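Local atomic coordinates of peroxiredoxin 6 (Arenicola marina, PDB entry 2V2G), a protein that probably reduces hydrogen peroxide and organic hydroperoxides to water and alcohols as a thiol-specific peroxidase of the Prx6 subfamily. Residues D40-Q54 against E79-K91. The protein carries 1 engineered substitution. Residues are numbered along the deposited sequence; the frame is centred on the assembly and turned at random.
Engineered in segment 40-54: Ser45 (natural residue Cys). With BEZ (benzoic acid), chain E.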
ATOM      1  N   ASP A  40     -16.404   3.905  13.455  1.00 25.28           N
ATOM      2  CA  ASP A  40     -17.698   3.307  13.097  1.00 24.46           C
ATOM      3  C   ASP A  40     -18.671   4.388  12.737  1.00 25.12           C
ATOM      4  O   ASP A  40     -18.506   5.542  13.150  1.00 25.73           O
ATOM      5  CB  ASP A  40     -18.274   2.455  14.246  1.00 25.47           C
ATOM      6  CG  ASP A  40     -17.402   1.277  14.602  1.00 24.40           C
ATOM      7  OD1 ASP A  40     -16.289   1.116  14.014  1.00 26.49           O
ATOM      8  OD2 ASP A  40     -17.835   0.541  15.541  1.00 26.19           O
ATOM      9  N   PHE A  41     -19.713   4.025  11.976  1.00 24.54           N
ATOM     10  CA  PHE A  41     -20.752   4.970  11.592  1.00 24.15           C
ATOM     11  C   PHE A  41     -20.184   6.163  10.786  1.00 23.58           C
ATOM     12  O   PHE A  41     -20.602   7.333  10.989  1.00 23.87           O
ATOM     13  CB  PHE A  41     -21.593   5.504  12.795  1.00 25.07           C
ATOM     14  CG  PHE A  41     -22.201   4.434  13.711  1.00 24.90           C
ATOM     15  CD1 PHE A  41     -23.272   3.633  13.299  1.00 23.64           C
ATOM     16  CD2 PHE A  41     -21.711   4.244  14.996  1.00 26.84           C
ATOM     17  CE1 PHE A  41     -23.825   2.673  14.135  1.00 25.80           C
ATOM     18  CE2 PHE A  41     -22.267   3.295  15.834  1.00 25.82           C
ATOM     19  CZ  PHE A  41     -23.341   2.504  15.401  1.00 24.79           C
ATOM     20  N   THR A  42     -19.216   5.871   9.934  1.00 24.47           N
ATOM     21  CA  THR A  42     -18.738   6.837   8.965  1.00 25.99           C
ATOM     22  C   THR A  42     -18.771   6.214   7.578  1.00 25.73           C
ATOM     23  O   THR A  42     -18.697   4.970   7.443  1.00 25.86           O
ATOM     24  CB  THR A  42     -17.358   7.344   9.346  1.00 27.09           C
ATOM     25  OG1 THR A  42     -16.455   6.229   9.315  1.00 27.40           O
ATOM     26  CG2 THR A  42     -17.401   8.026  10.698  1.00 29.09           C
ATOM     27  N   PRO A  43     -18.965   7.071   6.539  1.00 26.71           N
ATOM     28  CA  PRO A  43     -19.404   6.581   5.206  1.00 25.46           C
ATOM     29  C   PRO A  43     -18.372   5.760   4.443  1.00 24.46           C
ATOM     30  O   PRO A  43     -18.669   4.659   3.967  1.00 24.57           O
ATOM     31  CB  PRO A  43     -19.827   7.867   4.460  1.00 24.87           C
ATOM     32  CG  PRO A  43     -19.125   8.974   5.175  1.00 26.40           C
ATOM     33  CD  PRO A  43     -19.026   8.550   6.629  1.00 26.57           C
ATOM     34  N   VAL A  44     -17.171   6.291   4.232  1.00 22.77           N
ATOM     35  CA  VAL A  44     -16.135   5.483   3.500  1.00 23.20           C
ATOM     36  C   VAL A  44     -15.871   4.148   4.184  1.00 23.23           C
ATOM     37  O   VAL A  44     -15.775   3.135   3.534  1.00 23.53           O
ATOM     38  CB  VAL A  44     -14.809   6.285   3.256  1.00 23.24           C
ATOM     39  CG1 VAL A  44     -13.645   5.357   2.770  1.00 24.56           C
ATOM     40  CG2 VAL A  44     -15.124   7.467   2.257  1.00 25.12           C
ATOM     41  N   SER A  45     -15.750   4.206   5.508  1.00 22.68           N
ATOM     42  CA  SER A  45     -15.505   3.012   6.323  1.00 23.59           C
ATOM     43  C   SER A  45     -16.594   1.974   6.073  1.00 23.19           C
ATOM     44  O   SER A  45     -16.293   0.757   5.969  1.00 24.14           O
ATOM     45  CB  SER A  45     -15.450   3.330   7.786  1.00 24.79           C
ATOM     46  OG  SER A  45     -14.318   4.144   8.094  1.00 23.95           O
ATOM     47  N   THR A  46     -17.813   2.444   5.929  1.00 22.45           N
ATOM     48  CA  THR A  46     -18.960   1.537   5.668  1.00 23.30           C
ATOM     49  C   THR A  46     -18.810   0.907   4.298  1.00 23.56           C
ATOM     50  O   THR A  46     -18.961  -0.319   4.123  1.00 22.89           O
ATOM     51  CB  THR A  46     -20.328   2.231   5.843  1.00 23.95           C
ATOM     52  OG1 THR A  46     -20.390   2.888   7.094  1.00 22.96           O
ATOM     53  CG2 THR A  46     -21.548   1.215   5.835  1.00 22.61           C
ATOM     54  N   THR A  47     -18.503   1.723   3.276  1.00 23.19           N
ATOM     55  CA  THR A  47     -18.232   1.144   1.941  1.00 23.14           C
ATOM     56  C   THR A  47     -17.098   0.103   1.933  1.00 23.28           C
ATOM     57  O   THR A  47     -17.143  -0.875   1.191  1.00 23.76           O
ATOM     58  CB  THR A  47     -17.944   2.239   0.850  1.00 24.07           C
ATOM     59  OG1 THR A  47     -16.645   2.812   1.019  1.00 25.38           O
ATOM     60  CG2 THR A  47     -19.040   3.330   0.897  1.00 22.48           C
ATOM     61  N   GLU A  48     -16.039   0.344   2.733  1.00 23.30           N
ATOM     62  CA  GLU A  48     -14.892  -0.558   2.783  1.00 23.28           C
ATOM     63  C   GLU A  48     -15.194  -1.901   3.444  1.00 22.75           C
ATOM     64  O   GLU A  48     -14.948  -2.978   2.830  1.00 23.67           O
ATOM     65  CB  GLU A  48     -13.734   0.107   3.498  1.00 24.11           C
ATOM     66  CG  GLU A  48     -13.103   1.187   2.684  1.00 23.84           C
ATOM     67  CD  GLU A  48     -11.879   1.720   3.425  1.00 25.78           C
ATOM     68  OE1 GLU A  48     -12.025   1.922   4.630  1.00 25.72           O
ATOM     69  OE2 GLU A  48     -10.797   1.834   2.815  1.00 24.70           O
ATOM     70  N   LEU A  49     -15.756  -1.857   4.644  1.00 23.35           N
ATOM     71  CA  LEU A  49     -16.129  -3.124   5.317  1.00 23.04           C
ATOM     72  C   LEU A  49     -17.209  -3.839   4.514  1.00 22.68           C
ATOM     73  O   LEU A  49     -17.234  -5.063   4.456  1.00 25.15           O
ATOM     74  CB  LEU A  49     -16.499  -2.899   6.793  1.00 23.95           C
ATOM     75  CG  LEU A  49     -15.285  -2.867   7.724  1.00 22.82           C
ATOM     76  CD1 LEU A  49     -14.342  -1.714   7.509  1.00 26.71           C
ATOM     77  CD2 LEU A  49     -15.754  -2.894   9.194  1.00 25.07           C
ATOM     78  N   GLY A  50     -18.083  -3.113   3.836  1.00 22.57           N
ATOM     79  CA  GLY A  50     -19.077  -3.768   2.986  1.00 22.60           C
ATOM     80  C   GLY A  50     -18.479  -4.448   1.780  1.00 21.32           C
ATOM     81  O   GLY A  50     -18.883  -5.542   1.367  1.00 23.69           O
ATOM     82  N   ARG A  51     -17.476  -3.808   1.176  1.00 22.04           N
ATOM     83  CA  ARG A  51     -16.694  -4.423   0.127  1.00 22.00           C
ATOM     84  C   ARG A  51     -16.012  -5.708   0.570  1.00 21.44           C
ATOM     85  O   ARG A  51     -15.931  -6.667  -0.204  1.00 22.40           O
ATOM     86  CB  ARG A  51     -15.700  -3.428  -0.478  1.00 22.10           C
ATOM     87  CG  ARG A  51     -14.951  -3.961  -1.654  1.00 21.44           C
ATOM     88  CD  ARG A  51     -15.847  -4.491  -2.770  1.00 23.39           C
ATOM     89  NE  ARG A  51     -15.130  -4.850  -4.001  1.00 23.81           N
ATOM     90  CZ  ARG A  51     -15.587  -5.714  -4.879  1.00 24.67           C
ATOM     91  NH1 ARG A  51     -16.734  -6.307  -4.666  1.00 23.98           N
ATOM     92  NH2 ARG A  51     -14.859  -5.988  -5.957  1.00 23.27           N
ATOM     93  N   VAL A  52     -15.426  -5.690   1.771  1.00 22.02           N
ATOM     94  CA  VAL A  52     -14.791  -6.892   2.296  1.00 23.03           C
ATOM     95  C   VAL A  52     -15.813  -8.043   2.444  1.00 23.06           C
ATOM     96  O   VAL A  52     -15.508  -9.172   2.037  1.00 23.11           O
ATOM     97  CB  VAL A  52     -13.996  -6.601   3.578  1.00 23.89           C
ATOM     98  CG1 VAL A  52     -13.374  -7.888   4.116  1.00 23.84           C
ATOM     99  CG2 VAL A  52     -12.878  -5.595   3.255  1.00 22.52           C
ATOM    100  N   ILE A  53     -17.007  -7.766   2.937  1.00 23.65           N
ATOM    101  CA  ILE A  53     -18.089  -8.791   2.939  1.00 22.65           C
ATOM    102  C   ILE A  53     -18.312  -9.325   1.502  1.00 23.60           C
ATOM    103  O   ILE A  53     -18.356 -10.542   1.287  1.00 21.85           O
ATOM    104  CB  ILE A  53     -19.443  -8.290   3.565  1.00 23.78           C
ATOM    105  CG1 ILE A  53     -19.186  -7.847   5.031  1.00 23.60           C
ATOM    106  CG2 ILE A  53     -20.605  -9.366   3.320  1.00 22.33           C
ATOM    107  CD1 ILE A  53     -20.410  -7.334   5.687  1.00 22.55           C
ATOM    108  N   GLN A  54     -18.414  -8.413   0.509  1.00 23.34           N
ATOM    109  CA  GLN A  54     -18.609  -8.845  -0.858  1.00 22.91           C
ATOM    110  C   GLN A  54     -17.512  -9.792  -1.359  1.00 22.29           C
ATOM    111  O   GLN A  54     -17.802 -10.683  -2.165  1.00 23.53           O
ATOM    112  CB  GLN A  54     -18.774  -7.682  -1.841  1.00 23.47           C
ATOM    113  CG  GLN A  54     -19.984  -6.816  -1.610  1.00 22.15           C
ATOM    114  CD  GLN A  54     -19.990  -5.570  -2.490  1.00 22.19           C
ATOM    115  OE1 GLN A  54     -19.027  -5.295  -3.229  1.00 22.55           O
ATOM    116  NE2 GLN A  54     -21.082  -4.813  -2.409  1.00 21.76           N
ATOM    117  N   GLU A  79     -23.605  -2.797  16.466  1.00 25.26           N
ATOM    118  CA  GLU A  79     -24.686  -2.014  15.888  1.00 24.83           C
ATOM    119  C   GLU A  79     -24.343  -1.561  14.472  1.00 23.95           C
ATOM    120  O   GLU A  79     -25.120  -1.709  13.535  1.00 25.05           O
ATOM    121  CB  GLU A  79     -24.972  -0.781  16.715  1.00 24.10           C
ATOM    122  CG  GLU A  79     -26.191  -0.015  16.204  1.00 26.29           C
ATOM    123  CD  GLU A  79     -26.494   1.266  16.973  1.00 27.99           C
ATOM    124  OE1 GLU A  79     -25.723   1.635  17.884  1.00 31.84           O
ATOM    125  OE2 GLU A  79     -27.510   1.919  16.630  1.00 34.96           O
ATOM    126  N   TRP A  80     -23.161  -1.005  14.324  1.00 23.51           N
ATOM    127  CA  TRP A  80     -22.743  -0.553  13.007  1.00 23.39           C
ATOM    128  C   TRP A  80     -22.619  -1.684  11.987  1.00 23.04           C
ATOM    129  O   TRP A  80     -22.812  -1.459  10.799  1.00 23.58           O
ATOM    130  CB  TRP A  80     -21.436   0.214  13.135  1.00 23.35           C
ATOM    131  CG  TRP A  80     -20.894   0.714  11.835  1.00 23.43           C
ATOM    132  CD1 TRP A  80     -21.528   1.500  10.911  1.00 23.04           C
ATOM    133  CD2 TRP A  80     -19.599   0.455  11.322  1.00 23.73           C
ATOM    134  NE1 TRP A  80     -20.675   1.777   9.877  1.00 23.24           N
ATOM    135  CE2 TRP A  80     -19.486   1.138  10.094  1.00 22.53           C
ATOM    136  CE3 TRP A  80     -18.502  -0.277  11.787  1.00 24.15           C
ATOM    137  CZ2 TRP A  80     -18.316   1.109   9.320  1.00 24.08           C
ATOM    138  CZ3 TRP A  80     -17.330  -0.307  11.005  1.00 25.10           C
ATOM    139  CH2 TRP A  80     -17.265   0.365   9.779  1.00 23.25           C
ATOM    140  N   SER A  81     -22.282  -2.885  12.433  1.00 22.84           N
ATOM    141  CA  SER A  81     -22.150  -4.001  11.538  1.00 23.99           C
ATOM    142  C   SER A  81     -23.471  -4.236  10.726  1.00 22.82           C
ATOM    143  O   SER A  81     -23.419  -4.667   9.590  1.00 23.29           O
ATOM    144  CB  SER A  81     -21.730  -5.278  12.272  1.00 23.84           C
ATOM    145  OG  SER A  81     -20.390  -5.252  12.708  1.00 28.23           O
ATOM    146  N   GLU A  82     -24.635  -3.908  11.310  1.00 23.37           N
ATOM    147  CA  GLU A  82     -25.914  -4.018  10.580  1.00 24.26           C
ATOM    148  C   GLU A  82     -25.979  -3.044   9.395  1.00 24.35           C
ATOM    149  O   GLU A  82     -26.565  -3.365   8.350  1.00 25.52           O
ATOM    150  CB  GLU A  82     -27.087  -3.780  11.524  1.00 24.09           C
ATOM    151  CG  GLU A  82     -27.256  -4.858  12.607  1.00 26.69           C
ATOM    152  CD  GLU A  82     -27.174  -6.308  12.054  1.00 31.67           C
ATOM    153  OE1 GLU A  82     -27.966  -6.646  11.156  1.00 32.18           O
ATOM    154  OE2 GLU A  82     -26.325  -7.112  12.503  1.00 34.72           O
ATOM    155  N   ASP A  83     -25.392  -1.866   9.552  1.00 23.56           N
ATOM    156  CA  ASP A  83     -25.289  -0.890   8.473  1.00 24.98           C
ATOM    157  C   ASP A  83     -24.321  -1.411   7.401  1.00 25.03           C
ATOM    158  O   ASP A  83     -24.583  -1.287   6.196  1.00 25.01           O
ATOM    159  CB  ASP A  83     -24.798   0.471   8.987  1.00 24.75           C
ATOM    160  CG  ASP A  83     -25.812   1.222   9.872  1.00 25.35           C
ATOM    161  OD1 ASP A  83     -26.982   0.778  10.100  1.00 25.20           O
ATOM    162  OD2 ASP A  83     -25.381   2.297  10.351  1.00 27.81           O
ATOM    163  N   VAL A  84     -23.203  -2.002   7.840  1.00 24.62           N
ATOM    164  CA  VAL A  84     -22.224  -2.582   6.909  1.00 24.40           C
ATOM    165  C   VAL A  84     -22.849  -3.697   6.044  1.00 24.91           C
ATOM    166  O   VAL A  84     -22.676  -3.743   4.834  1.00 24.80           O
ATOM    167  CB  VAL A  84     -20.972  -3.121   7.656  1.00 24.14           C
ATOM    168  CG1 VAL A  84     -20.026  -3.804   6.703  1.00 25.92           C
ATOM    169  CG2 VAL A  84     -20.227  -1.988   8.347  1.00 23.39           C
ATOM    170  N   LYS A  85     -23.563  -4.613   6.687  1.00 24.87           N
ATOM    171  CA  LYS A  85     -24.243  -5.685   5.951  1.00 25.73           C
ATOM    172  C   LYS A  85     -25.175  -5.086   4.906  1.00 26.57           C
ATOM    173  O   LYS A  85     -25.195  -5.523   3.770  1.00 26.18           O
ATOM    174  CB  LYS A  85     -25.064  -6.549   6.919  1.00 26.35           C
ATOM    175  CG  LYS A  85     -24.261  -7.358   7.880  1.00 26.50           C
ATOM    176  CD  LYS A  85     -25.137  -8.020   8.882  1.00 26.97           C
ATOM    177  CE  LYS A  85     -24.318  -8.765   9.859  1.00 29.33           C
ATOM    178  NZ  LYS A  85     -25.160  -9.390  10.891  1.00 29.74           N
ATOM    179  N   CYS A  86     -25.942  -4.076   5.300  1.00 27.61           N
ATOM    180  CA  CYS A  86     -26.895  -3.450   4.396  1.00 28.04           C
ATOM    181  C   CYS A  86     -26.220  -2.957   3.103  1.00 27.69           C
ATOM    182  O   CYS A  86     -26.639  -3.276   1.992  1.00 26.72           O
ATOM    183  CB  CYS A  86     -27.535  -2.280   5.131  1.00 28.68           C
ATOM    184  SG  CYS A  86     -28.769  -1.418   4.183  1.00 34.83           S
ATOM    185  N   LEU A  87     -25.178  -2.167   3.284  1.00 26.87           N
ATOM    186  CA  LEU A  87     -24.474  -1.562   2.205  1.00 28.25           C
ATOM    187  C   LEU A  87     -23.788  -2.637   1.344  1.00 27.41           C
ATOM    188  O   LEU A  87     -23.611  -2.470   0.136  1.00 28.93           O
ATOM    189  CB  LEU A  87     -23.466  -0.554   2.772  1.00 29.91           C
ATOM    190  CG  LEU A  87     -23.271   0.849   2.156  1.00 34.70           C
ATOM    191  CD1 LEU A  87     -21.833   1.107   1.970  1.00 36.39           C
ATOM    192  CD2 LEU A  87     -24.031   1.086   0.839  1.00 32.71           C
ATOM    193  N   SER A  88     -23.372  -3.737   1.959  1.00 26.03           N
ATOM    194  CA  SER A  88     -22.722  -4.819   1.232  1.00 24.77           C
ATOM    195  C   SER A  88     -23.680  -5.492   0.257  1.00 23.27           C
ATOM    196  O   SER A  88     -23.226  -6.014  -0.767  1.00 23.19           O
ATOM    197  CB  SER A  88     -22.154  -5.909   2.148  1.00 23.91           C
ATOM    198  OG  SER A  88     -23.172  -6.786   2.604  1.00 23.28           O
ATOM    199  N   GLY A  89     -24.968  -5.495   0.575  1.00 23.36           N
ATOM    200  CA  GLY A  89     -25.986  -6.180  -0.246  1.00 24.36           C
ATOM    201  C   GLY A  89     -25.962  -7.690  -0.014  1.00 24.70           C
ATOM    202  O   GLY A  89     -26.731  -8.441  -0.643  1.00 25.27           O
ATOM    203  N   VAL A  90     -25.102  -8.141   0.899  1.00 24.65           N
ATOM    204  CA  VAL A  90     -24.998  -9.545   1.264  1.00 26.21           C
ATOM    205  C   VAL A  90     -25.750  -9.813   2.573  1.00 27.30           C
ATOM    206  O   VAL A  90     -25.565  -9.135   3.566  1.00 27.59           O
ATOM    207  CB  VAL A  90     -23.545 -10.013   1.425  1.00 26.95           C
ATOM    208  CG1 VAL A  90     -23.526 -11.490   1.743  1.00 26.69           C
ATOM    209  CG2 VAL A  90     -22.734  -9.708   0.170  1.00 24.85           C
ATOM    210  N   LYS A  91     -26.614 -10.811   2.547  1.00 29.45           N
ATOM    211  CA  LYS A  91     -27.379 -11.209   3.727  1.00 30.21           C
ATOM    212  C   LYS A  91     -26.552 -12.233   4.524  1.00 31.20           C
ATOM    213  O   LYS A  91     -25.818 -13.038   3.935  1.00 33.32           O
ATOM    214  CB  LYS A  91     -28.714 -11.809   3.293  1.00 30.61           C
ATOM    215  CG  LYS A  91     -29.597 -10.869   2.475  1.00 31.59           C
ATOM    216  CD  LYS A  91     -30.175  -9.795   3.358  1.00 31.88           C
ATOM    217  CE  LYS A  91     -31.432  -9.184   2.764  1.00 33.28           C
ATOM    218  NZ  LYS A  91     -32.343  -8.604   3.833  1.00 34.27           N
TER
HETATM  219  C   BEZ E1222     -15.268   8.092   6.453  1.00 26.04           C
HETATM  220  O1  BEZ E1222     -16.000   8.718   5.560  1.00 25.23           O
HETATM  221  O2  BEZ E1222     -15.193   6.817   6.713  1.00 19.05           O
HETATM  222  C1  BEZ E1222     -14.491   9.074   7.251  1.00 27.89           C
HETATM  223  C2  BEZ E1222     -14.052   8.734   8.517  1.00 28.83           C
HETATM  224  C3  BEZ E1222     -13.352   9.655   9.245  1.00 29.04           C
HETATM  225  C4  BEZ E1222     -13.146  10.935   8.727  1.00 29.46           C
HETATM  226  C5  BEZ E1222     -13.562  11.287   7.436  1.00 31.69           C
HETATM  227  C6  BEZ E1222     -14.259  10.343   6.689  1.00 29.12           C
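A chi1 of 179° swings the indole of Trp80 away from its own backbone N and across to the first turn of helix 43-54, where Thr46, its OG1 anti to the carbonyl carbon, meets it, and to the loop before that helix. The indole N-H donates to that hydroxyl in a somewhat bent bond, Trp80 NE1 to Thr46 OG1 3.0 Å, and the oxygen lies in the ring plane. The hydroxyl in turn donates to Thr42 O, 2.7 Å from Thr46 OG1, which also accepts from Thr46 N. Asp40 CA stands over one face of the indole, 3.9 Å from the centroid of the six-membered ring, while Val84 CG2, from the same helix as Trp80, covers the opposite face. An indole edge turns to the face of Phe41 in a T-shaped pair, planes at 60°; Lys210 of the second subunit makes a cation-pi contact with that phenyl ring.

This is the peroxiredoxin version of the thioredoxin fold, in which the position of the predicted peroxidatic cysteine, here engineered to Ser45, sits in the first turn of helix 43-54. Val44 N and Ser45 N each donate to the benzoate carboxylate, which Arg128 also binds. Were Trp80 replaced by alanine, Thr46 OG1 would probably lose its indole donor and a gap would open between Asp40, Phe41 and Leu49, beside the active-site turn.

Farther along, the axes approach to 7.9 Å at 65°, and Val84 fits as a knob among Thr46, Leu49, Gly50 and Ile53. Bare Gly50 lets the backbones close in: its CA is 4.2 Å from Ser88 CA. At the far end Ile53 CG2 packs on Val90 CB, and Gln54 NE2 donates a nearly straight bond to Ser88 O, 3.0 Å away.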